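Local coordinates for protein 2-nitropropane dioxygenase (PDB 3BW2) that binds flavin mononucleotide in a TIM barrel and oxidises nitroalkanes, probably using molecular oxygen to denitrify alkyl nitronates such as propionate 3-nitronate, at residues L11-A16 against A234-A239; G216-G221 against R326-L331; P274-V279 against A321-R326. All coordinates share one frame; numbering follows the deposited sequence.

Contact 1. Residues L11-A16 against A234-A239. With FMN (flavin mononucleotide), chain B.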
loop_
_atom_site.group_PDB
_atom_site.type_symbol
_atom_site.label_atom_id
_atom_site.label_comp_id
_atom_site.label_asym_id
_atom_site.label_seq_id
_atom_site.Cartn_x
_atom_site.Cartn_y
_atom_site.Cartn_z
ATOM N N LEU A 11 20.730 11.939 10.744
ATOM C CA LEU A 11 19.616 10.995 10.803
ATOM C C LEU A 11 18.966 10.772 9.439
ATOM O O LEU A 11 18.809 11.705 8.655
ATOM C CB LEU A 11 18.574 11.488 11.809
ATOM C CG LEU A 11 19.093 11.648 13.242
ATOM C CD1 LEU A 11 18.062 12.374 14.085
ATOM C CD2 LEU A 11 19.403 10.278 13.841
ATOM N N PRO A 12 18.579 9.521 9.141
ATOM C CA PRO A 12 17.944 9.136 7.877
ATOM C C PRO A 12 16.483 9.570 7.851
ATOM O O PRO A 12 15.596 8.794 7.495
ATOM C CB PRO A 12 18.087 7.624 7.883
ATOM C CG PRO A 12 17.879 7.300 9.334
ATOM C CD PRO A 12 18.720 8.352 10.034
ATOM N N ILE A 13 16.245 10.820 8.226
ATOM C CA ILE A 13 14.895 11.356 8.290
ATOM C C ILE A 13 14.752 12.628 7.477
ATOM O O ILE A 13 15.502 13.588 7.665
ATOM C CB ILE A 13 14.510 11.672 9.742
ATOM C CG1 ILE A 13 14.719 10.431 10.614
ATOM C CG2 ILE A 13 13.066 12.154 9.802
ATOM C CD1 ILE A 13 14.511 10.673 12.097
ATOM N N VAL A 14 13.775 12.635 6.578
ATOM C CA VAL A 14 13.536 13.798 5.740
ATOM C C VAL A 14 12.133 14.337 5.970
ATOM O O VAL A 14 11.160 13.583 5.939
ATOM C CB VAL A 14 13.677 13.448 4.242
ATOM C CG1 VAL A 14 13.436 14.693 3.389
ATOM C CG2 VAL A 14 15.057 12.868 3.968
ATOM N N GLN A 15 12.032 15.638 6.219
ATOM C CA GLN A 15 10.728 16.264 6.401
ATOM C C GLN A 15 10.256 16.618 5.000
ATOM O O GLN A 15 10.880 17.424 4.302
ATOM C CB GLN A 15 10.838 17.528 7.257
ATOM C CG GLN A 15 9.622 18.440 7.167
ATOM C CD GLN A 15 9.935 19.742 6.458
ATOM O OE1 GLN A 15 9.236 20.148 5.521
ATOM N NE2 GLN A 15 10.988 20.412 6.907
ATOM N N ALA A 16 9.163 15.994 4.584
ATOM C CA ALA A 16 8.627 16.226 3.253
ATOM C C ALA A 16 8.238 17.674 3.006
ATOM O O ALA A 16 7.699 18.351 3.891
ATOM C CB ALA A 16 7.416 15.327 3.021
ATOM N N ALA A 234 14.060 8.004 5.070
ATOM C CA ALA A 234 12.607 8.004 5.058
ATOM C C ALA A 234 12.143 9.454 4.993
ATOM O O ALA A 234 12.664 10.306 5.710
ATOM C CB ALA A 234 12.070 7.342 6.326
ATOM N N GLN A 235 11.175 9.731 4.126
ATOM C CA GLN A 235 10.632 11.075 3.995
ATOM C C GLN A 235 9.232 11.069 4.593
ATOM O O GLN A 235 8.377 10.271 4.195
ATOM C CB GLN A 235 10.574 11.502 2.528
ATOM C CG GLN A 235 9.965 12.876 2.343
ATOM C CD GLN A 235 10.180 13.432 0.953
ATOM O OE1 GLN A 235 11.316 13.670 0.537
ATOM N NE2 GLN A 235 9.090 13.648 0.227
ATOM N N LEU A 236 9.011 11.959 5.556
ATOM C CA LEU A 236 7.736 12.052 6.260
ATOM C C LEU A 236 7.044 13.394 6.084
ATOM O O LEU A 236 7.639 14.447 6.331
ATOM C CB LEU A 236 7.950 11.832 7.759
ATOM C CG LEU A 236 8.441 10.494 8.305
ATOM C CD1 LEU A 236 9.787 10.112 7.711
ATOM C CD2 LEU A 236 8.549 10.628 9.818
ATOM N N GLY A 237 5.780 13.344 5.677
ATOM C CA GLY A 237 5.004 14.554 5.512
ATOM C C GLY A 237 4.006 14.693 6.654
ATOM O O GLY A 237 4.188 15.511 7.557
ATOM N N THR A 238 2.964 13.868 6.622
ATOM C CA THR A 238 1.906 13.894 7.631
ATOM C C THR A 238 2.409 13.923 9.077
ATOM O O THR A 238 1.852 14.635 9.915
ATOM C CB THR A 238 0.940 12.695 7.441
ATOM O OG1 THR A 238 0.333 12.773 6.141
ATOM C CG2 THR A 238 -0.161 12.717 8.499
ATOM N N ALA A 239 3.458 13.163 9.374
ATOM C CA ALA A 239 3.998 13.147 10.729
ATOM C C ALA A 239 4.446 14.551 11.165
ATOM O O ALA A 239 4.299 14.919 12.327
ATOM C CB ALA A 239 5.165 12.165 10.823
HETATM N N1 FMN B . 5.426 16.569 -2.041
HETATM C C2 FMN B . 6.128 17.446 -2.885
HETATM O O2 FMN B . 7.046 17.026 -3.583
HETATM N N3 FMN B . 5.800 18.792 -2.935
HETATM C C4 FMN B . 4.789 19.344 -2.166
HETATM O O4 FMN B . 4.537 20.561 -2.242
HETATM C C4A FMN B . 4.075 18.478 -1.294
HETATM N N5 FMN B . 3.063 18.970 -0.472
HETATM C C5A FMN B . 2.370 18.144 0.415
HETATM C C6 FMN B . 1.363 18.698 1.248
HETATM C C7 FMN B . 0.620 17.902 2.187
HETATM C C7M FMN B . 0.227 18.672 3.471
HETATM C C8 FMN B . 1.001 16.511 2.249
HETATM C C8M FMN B . 0.907 15.679 3.528
HETATM C C9 FMN B . 1.995 15.931 1.398
HETATM C C9A FMN B . 2.691 16.750 0.478
HETATM N N10 FMN B . 3.704 16.230 -0.371
HETATM C C10 FMN B . 4.409 17.083 -1.247
HETATM C "C1'" FMN B . 3.943 14.721 -0.467
HETATM C "C2'" FMN B . 5.176 14.388 0.411
HETATM O "O2'" FMN B . 6.352 14.647 -0.340
HETATM C "C3'" FMN B . 5.232 12.878 0.826
HETATM O "O3'" FMN B . 5.230 12.127 -0.388
HETATM C "C4'" FMN B . 4.049 12.410 1.690
HETATM O "O4'" FMN B . 3.852 13.378 2.720
HETATM C "C5'" FMN B . 4.346 11.017 2.323
HETATM O "O5'" FMN B . 3.244 10.548 3.152
HETATM P P FMN B . 2.994 10.854 4.739
HETATM O O1P FMN B . 4.477 10.854 4.898
HETATM O O2P FMN B . 2.170 9.587 4.607
HETATM O O3P FMN B . 2.370 12.147 4.249
#

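Contact 2. Residues G216-G221 against R326-L331. With FMN (flavin mononucleotide), chain B.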
loop_
_atom_site.group_PDB
_atom_site.type_symbol
_atom_site.label_atom_id
_atom_site.label_comp_id
_atom_site.label_asym_id
_atom_site.label_seq_id
_atom_site.Cartn_x
_atom_site.Cartn_y
_atom_site.Cartn_z
ATOM N N GLY A 216 3.071 7.070 4.530
ATOM C CA GLY A 216 2.571 6.438 5.741
ATOM C C GLY A 216 3.539 6.230 6.896
ATOM O O GLY A 216 3.180 5.585 7.884
ATOM N N ILE A 217 4.750 6.775 6.799
ATOM C CA ILE A 217 5.750 6.603 7.856
ATOM C C ILE A 217 5.516 7.563 9.036
ATOM O O ILE A 217 5.718 8.770 8.921
ATOM C CB ILE A 217 7.177 6.788 7.279
ATOM C CG1 ILE A 217 7.390 5.794 6.129
ATOM C CG2 ILE A 217 8.225 6.560 8.365
ATOM C CD1 ILE A 217 8.726 5.919 5.434
ATOM N N MET A 218 5.097 7.005 10.173
ATOM C CA MET A 218 4.788 7.796 11.364
ATOM C C MET A 218 5.604 7.419 12.593
ATOM O O MET A 218 5.602 8.144 13.586
ATOM C CB MET A 218 3.307 7.628 11.725
ATOM C CG MET A 218 2.331 7.928 10.596
ATOM S SD MET A 218 2.465 9.629 10.051
ATOM C CE MET A 218 1.640 10.497 11.406
ATOM N N ARG A 219 6.290 6.284 12.528
ATOM C CA ARG A 219 7.066 5.789 13.661
ATOM C C ARG A 219 8.483 5.391 13.278
ATOM O O ARG A 219 8.749 5.016 12.133
ATOM C CB ARG A 219 6.358 4.572 14.268
ATOM C CG ARG A 219 4.941 4.848 14.771
ATOM C CD ARG A 219 4.960 5.396 16.193
ATOM N NE ARG A 219 3.614 5.536 16.747
ATOM C CZ ARG A 219 2.849 6.613 16.603
ATOM N NH1 ARG A 219 3.289 7.663 15.922
ATOM N NH2 ARG A 219 1.637 6.639 17.142
ATOM N N GLY A 220 9.388 5.457 14.251
ATOM C CA GLY A 220 10.769 5.089 13.998
ATOM C C GLY A 220 10.920 3.655 13.527
ATOM O O GLY A 220 11.848 3.338 12.783
ATOM N N GLY A 221 10.018 2.778 13.961
ATOM C CA GLY A 221 10.096 1.385 13.544
ATOM C C GLY A 221 9.853 1.227 12.051
ATOM O O GLY A 221 10.385 0.318 11.409
ATOM N N ARG A 326 -3.829 8.899 11.727
ATOM C CA ARG A 326 -4.310 8.693 13.090
ATOM C C ARG A 326 -3.187 8.563 14.119
ATOM O O ARG A 326 -3.422 8.710 15.324
ATOM C CB ARG A 326 -5.245 7.472 13.133
ATOM C CG ARG A 326 -6.632 7.772 12.556
ATOM C CD ARG A 326 -7.310 6.560 11.918
ATOM N NE ARG A 326 -7.566 5.479 12.864
ATOM C CZ ARG A 326 -8.264 4.382 12.580
ATOM N NH1 ARG A 326 -8.786 4.210 11.372
ATOM N NH2 ARG A 326 -8.433 3.447 13.503
ATOM N N MET A 327 -1.965 8.315 13.645
ATOM C CA MET A 327 -0.808 8.182 14.533
ATOM C C MET A 327 -0.043 9.501 14.675
ATOM O O MET A 327 1.053 9.537 15.237
ATOM C CB MET A 327 0.150 7.110 14.004
ATOM C CG MET A 327 -0.500 5.767 13.711
ATOM S SD MET A 327 0.665 4.537 13.040
ATOM C CE MET A 327 1.268 3.824 14.548
ATOM N N ALA A 328 -0.616 10.585 14.162
ATOM C CA ALA A 328 0.036 11.888 14.237
ATOM C C ALA A 328 0.243 12.328 15.684
ATOM O O ALA A 328 -0.611 12.103 16.542
ATOM C CB ALA A 328 -0.784 12.926 13.488
ATOM N N ARG A 329 1.384 12.955 15.947
ATOM C CA ARG A 329 1.703 13.427 17.290
ATOM C C ARG A 329 1.936 14.941 17.280
ATOM O O ARG A 329 2.677 15.458 16.448
ATOM C CB ARG A 329 2.931 12.671 17.817
ATOM C CG ARG A 329 2.648 11.190 18.069
ATOM C CD ARG A 329 3.856 10.415 18.593
ATOM N NE ARG A 329 4.776 10.020 17.529
ATOM C CZ ARG A 329 5.741 9.117 17.679
ATOM N NH1 ARG A 329 5.910 8.518 18.854
ATOM N NH2 ARG A 329 6.528 8.799 16.654
ATOM N N GLU A 330 1.281 15.645 18.200
ATOM C CA GLU A 330 1.387 17.099 18.288
ATOM C C GLU A 330 2.424 17.571 19.298
ATOM O O GLU A 330 2.179 17.577 20.501
ATOM C CB GLU A 330 0.030 17.704 18.654
ATOM C CG GLU A 330 -1.095 17.361 17.693
ATOM C CD GLU A 330 -2.444 17.842 18.195
ATOM O OE1 GLU A 330 -2.845 17.436 19.308
ATOM O OE2 GLU A 330 -3.105 18.625 17.481
ATOM N N LEU A 331 3.579 17.984 18.794
ATOM C CA LEU A 331 4.664 18.468 19.634
ATOM C C LEU A 331 5.648 19.186 18.727
ATOM O O LEU A 331 5.461 19.198 17.514
ATOM C CB LEU A 331 5.347 17.290 20.337
ATOM C CG LEU A 331 5.529 15.989 19.550
ATOM C CD1 LEU A 331 6.254 16.242 18.254
ATOM C CD2 LEU A 331 6.302 15.000 20.402
HETATM N N1 FMN B . 5.426 16.569 -2.041
HETATM C C2 FMN B . 6.128 17.446 -2.885
HETATM O O2 FMN B . 7.046 17.026 -3.583
HETATM N N3 FMN B . 5.800 18.792 -2.935
HETATM C C4 FMN B . 4.789 19.344 -2.166
HETATM O O4 FMN B . 4.537 20.561 -2.242
HETATM C C4A FMN B . 4.075 18.478 -1.294
HETATM N N5 FMN B . 3.063 18.970 -0.472
HETATM C C5A FMN B . 2.370 18.144 0.415
HETATM C C6 FMN B . 1.363 18.698 1.248
HETATM C C7 FMN B . 0.620 17.902 2.187
HETATM C C7M FMN B . 0.227 18.672 3.471
HETATM C C8 FMN B . 1.001 16.511 2.249
HETATM C C8M FMN B . 0.907 15.679 3.528
HETATM C C9 FMN B . 1.995 15.931 1.398
HETATM C C9A FMN B . 2.691 16.750 0.478
HETATM N N10 FMN B . 3.704 16.230 -0.371
HETATM C C10 FMN B . 4.409 17.083 -1.247
HETATM C "C1'" FMN B . 3.943 14.721 -0.467
HETATM C "C2'" FMN B . 5.176 14.388 0.411
HETATM O "O2'" FMN B . 6.352 14.647 -0.340
HETATM C "C3'" FMN B . 5.232 12.878 0.826
HETATM O "O3'" FMN B . 5.230 12.127 -0.388
HETATM C "C4'" FMN B . 4.049 12.410 1.690
HETATM O "O4'" FMN B . 3.852 13.378 2.720
HETATM C "C5'" FMN B . 4.346 11.017 2.323
HETATM O "O5'" FMN B . 3.244 10.548 3.152
HETATM P P FMN B . 2.994 10.854 4.739
HETATM O O1P FMN B . 4.477 10.854 4.898
HETATM O O2P FMN B . 2.170 9.587 4.607
HETATM O O3P FMN B . 2.370 12.147 4.249
HETATM O O HOH W 1 4.173 10.561 14.633
#

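Contact 3. Residues P274-V279 against A321-R326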
loop_
_atom_site.group_PDB
_atom_site.type_symbol
_atom_site.label_atom_id
_atom_site.label_comp_id
_atom_site.label_asym_id
_atom_site.label_seq_id
_atom_site.Cartn_x
_atom_site.Cartn_y
_atom_site.Cartn_z
ATOM N N PRO A 274 -4.616 13.106 -8.715
ATOM C CA PRO A 274 -4.766 12.224 -7.552
ATOM C C PRO A 274 -3.956 12.648 -6.334
ATOM O O PRO A 274 -2.725 12.728 -6.387
ATOM C CB PRO A 274 -4.329 10.864 -8.093
ATOM C CG PRO A 274 -4.724 10.938 -9.545
ATOM C CD PRO A 274 -4.254 12.331 -9.917
ATOM N N ALA A 275 -4.656 12.911 -5.235
ATOM C CA ALA A 275 -4.012 13.329 -3.997
ATOM C C ALA A 275 -4.787 12.734 -2.822
ATOM O O ALA A 275 -6.016 12.756 -2.819
ATOM C CB ALA A 275 -3.992 14.854 -3.913
ATOM N N ARG A 276 -4.074 12.206 -1.828
ATOM C CA ARG A 276 -4.734 11.586 -0.679
ATOM C C ARG A 276 -5.123 12.597 0.396
ATOM O O ARG A 276 -4.275 13.300 0.956
ATOM C CB ARG A 276 -3.840 10.496 -0.079
ATOM C CG ARG A 276 -4.486 9.732 1.074
ATOM C CD ARG A 276 -3.582 8.616 1.568
ATOM N NE ARG A 276 -3.396 7.572 0.563
ATOM C CZ ARG A 276 -4.316 6.672 0.223
ATOM N NH1 ARG A 276 -5.509 6.669 0.806
ATOM N NH2 ARG A 276 -4.042 5.768 -0.708
ATOM N N SER A 277 -6.420 12.647 0.679
ATOM C CA SER A 277 -6.990 13.563 1.657
ATOM C C SER A 277 -7.932 12.819 2.595
ATOM O O SER A 277 -8.408 11.736 2.264
ATOM C CB SER A 277 -7.781 14.651 0.920
ATOM O OG SER A 277 -8.677 15.325 1.785
ATOM N N LEU A 278 -8.194 13.391 3.768
ATOM C CA LEU A 278 -9.135 12.779 4.702
ATOM C C LEU A 278 -10.487 12.941 4.014
ATOM O O LEU A 278 -10.756 13.981 3.410
ATOM C CB LEU A 278 -9.147 13.527 6.038
ATOM C CG LEU A 278 -7.880 13.492 6.895
ATOM C CD1 LEU A 278 -8.043 14.431 8.073
ATOM C CD2 LEU A 278 -7.626 12.077 7.386
ATOM N N VAL A 279 -11.331 11.918 4.078
ATOM C CA VAL A 279 -12.636 12.000 3.438
ATOM C C VAL A 279 -13.510 13.018 4.165
ATOM O O VAL A 279 -13.701 12.932 5.371
ATOM C CB VAL A 279 -13.342 10.622 3.434
ATOM C CG1 VAL A 279 -14.733 10.741 2.818
ATOM C CG2 VAL A 279 -12.502 9.614 2.653
ATOM N N ALA A 321 -3.409 14.037 3.787
ATOM C CA ALA A 321 -2.943 13.196 4.885
ATOM C C ALA A 321 -2.667 11.778 4.398
ATOM O O ALA A 321 -3.402 11.249 3.564
ATOM C CB ALA A 321 -3.991 13.171 6.007
ATOM N N GLY A 322 -1.598 11.176 4.914
ATOM C CA GLY A 322 -1.254 9.818 4.535
ATOM C C GLY A 322 -2.106 8.856 5.343
ATOM O O GLY A 322 -2.789 9.270 6.279
ATOM N N GLN A 323 -2.064 7.574 4.998
ATOM C CA GLN A 323 -2.868 6.579 5.697
ATOM C C GLN A 323 -2.513 6.383 7.170
ATOM O O GLN A 323 -3.260 5.746 7.907
ATOM C CB GLN A 323 -2.793 5.244 4.962
ATOM C CG GLN A 323 -3.375 5.294 3.555
ATOM C CD GLN A 323 -3.476 3.921 2.933
ATOM O OE1 GLN A 323 -2.510 3.165 2.931
ATOM N NE2 GLN A 323 -4.649 3.590 2.398
ATOM N N GLY A 324 -1.382 6.933 7.598
ATOM C CA GLY A 324 -0.985 6.803 8.990
ATOM C C GLY A 324 -1.347 8.028 9.818
ATOM O O GLY A 324 -0.841 8.205 10.928
ATOM N N HIS A 325 -2.239 8.862 9.291
ATOM C CA HIS A 325 -2.630 10.098 9.968
ATOM C C HIS A 325 -3.074 9.951 11.422
ATOM O O HIS A 325 -2.733 10.787 12.259
ATOM C CB HIS A 325 -3.729 10.818 9.178
ATOM C CG HIS A 325 -5.040 10.099 9.164
ATOM N ND1 HIS A 325 -5.339 9.106 8.255
ATOM C CD2 HIS A 325 -6.134 10.227 9.952
ATOM C CE1 HIS A 325 -6.560 8.656 8.482
ATOM N NE2 HIS A 325 -7.065 9.320 9.507
ATOM N N ARG A 326 -3.829 8.899 11.727
ATOM C CA ARG A 326 -4.310 8.693 13.090
ATOM C C ARG A 326 -3.187 8.563 14.119
ATOM O O ARG A 326 -3.422 8.710 15.324
ATOM C CB ARG A 326 -5.245 7.472 13.133
ATOM C CG ARG A 326 -6.632 7.772 12.556
ATOM C CD ARG A 326 -7.310 6.560 11.918
ATOM N NE ARG A 326 -7.566 5.479 12.864
ATOM C CZ ARG A 326 -8.264 4.382 12.580
ATOM N NH1 ARG A 326 -8.786 4.210 11.372
ATOM N NH2 ARG A 326 -8.433 3.447 13.503
HETATM O O HOH W 2 -7.418 4.685 0.876
#

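Contact 1. Residues L11-A16 against A234-A239
Val14 and Gln235 face each other at the middle of a parallel pairing between strand 13-15 and strand 234-236, whose axes approach to 4.6 Å at an angle of 29°. The register runs Ile13 with Ala234, Val14 with Gln235 and Gln15 with Leu236. Four backbone bonds fix it: Ala234 N gives to Pro12 O, Val14 N to Ala234 O (2.7 Å), Leu236 N to Val14 O (2.7 Å) and Ala16 N to Leu236 O, the last just past the end of strand 13-15.

Gln235, Val14 and Ala16 share the side-chain contact on one face. With CG anti to the backbone N (chi1 178°) and the chain extended beyond it, Gln235 lies along Ala16, its CG 3.6 Å from Ala16 CB, while OE1 of Gln235 is turned to Val14 CG1 (3.7 Å). At the tip, Gln235 NE2 stands 3.0 Å from FMN O2'. On the other face Ile13 CG2 meets Leu236 CD1 loosely, at 4.4 Å, beneath Leu340 of helix 333-350.

Beyond the pairing, Gly237 N donates almost straight to FMN O1P (2.9 Å, 173°), while Thr238 grips O3P through both N and OG1. A side chain at Gly237 would collide with FMN O4'. The phosphate thus meets two N-H groups and a hydroxyl at the start of helix 238-241, whose dipole would probably help to offset its negative charge.

Contact 2. Residues G216-G221 against R326-L331
Arg219 and Met327 make the broadest touch between the loop that follows strand 211-214 and the segment leading toward helix 333-350. The apolar contacts centre on the two methionines. Met218 CB packs on Met327 CB at 3.9 Å, and the bends at chi2 and chi3 of Met218 carry its CE to Ala328 CA (3.5 Å). Met327 in turn lies against the Arg219 guanidinium, its CE 3.4 Å above the plane and toward the rim.

Among the polar contacts, Arg219 NH1 donates to Met327 O (3.0 Å, 156°), on a lone pair in the carbonyl plane and nearly within the guanidinium plane. Met218 O receives weak bonds from Arg219 NH1 and Arg329 NH2, and water 1 accepts from Arg329 NE at 3.0 Å.

Like charges also meet: Arg219 NH1 sits over a face of the Arg329 guanidinium, 3.2 Å from Arg329 NE, with the two planes 42° apart. Both groups have acidic partners, Arg219 NE with Glu205 of the second subunit and Arg329 NH1 with Glu343 of helix 333-350. With the Arg219 guanidinium gone, an alanine here would probably leave Met327 O without this donor, Glu205 of the second subunit without its salt-bridge mate, and a gap beside Met327 CE.

At the start of the same loop, Gly216 N donates a hydrogen bond to FMN O2P at 2.7 Å. Repulsion between the two arginines is probably offset by Glu343, by Glu205 of the second subunit and by the backbone carbonyls; the cluster lies between the loop that carries Gly216 and the second subunit.

Contact 3. Residues P274-V279 against A321-R326
Leu278 CD2 sits squarely over the His325 ring, 3.5 Å from its centroid and 10° off the ring normal, a CH-pi contact made by one methyl over the face. The ring is held for this by its edge: His325 ND1 donates in plane to Gly322 O (3.2 Å), which also accepts from His325 N and so closes the type I turn from Gly322 to His325. His325 CG lies between the backbone N and the carbonyl carbon (chi1 68°), which turns the ring back toward Gly322. At the far side of the ring NE2 reaches Phe261 O in a weak bond. Leu278 also leans its CG on Ala321 CB at 4.0 Å, so one leucine touches the residue just before the turn and the residue that ends it.

Arg276 meets Gln323 in a different manner. Its chain runs out with CG anti to the backbone N, passing Ala321 O, then bends at chi3, and the guanidinium comes to lie with one face toward Gln323. The touching atoms are Gln323 CG, 3.5 Å above the plane, and NE2, 3.6 Å from Arg276 NH1; guanidinium and amide are turned 41° from each other. Water 2 lies at the guanidinium edge, accepting from Arg276 NH1 at 2.8 Å. The stronger partners are elsewhere: Arg276 NH2 binds Val174 O, while the Gln323 amide bonds to Gly193 and Gly195 of the second subunit.

Ala321 N donates to Arg276 O (3.1 Å), joining the two backbones. The arrangement is that of an antiparallel three-stranded sheet, with 275-278 as its central strand, packed against a turn whose Gly322 lines the flavin pocket of the TIM barrel.

Overall arrangement
Each of the three contacts brings a residue to the flavin. Contact 1 pairs the first and last strands of the eight-stranded parallel sheet, as expected where a barrel closes. Contact 2, its centre about 10 Å from that of contact 1, uses the loop after strand 211-214, and helix 220-228 then leads into strand 233-236. Their segments alternate along the chain. Contact 3 follows contact 1 (centres about 16 Å apart) and falls within the span bridged by contact 2 (centres about 13 Å apart), sharing Arg326 with it. Thr238 OG1 lies 2.8 Å from Gly322 N, tying contact 1 to contact 3. Contacts 2 and 3 also reach the second subunit, linking cofactor site and dimer interface.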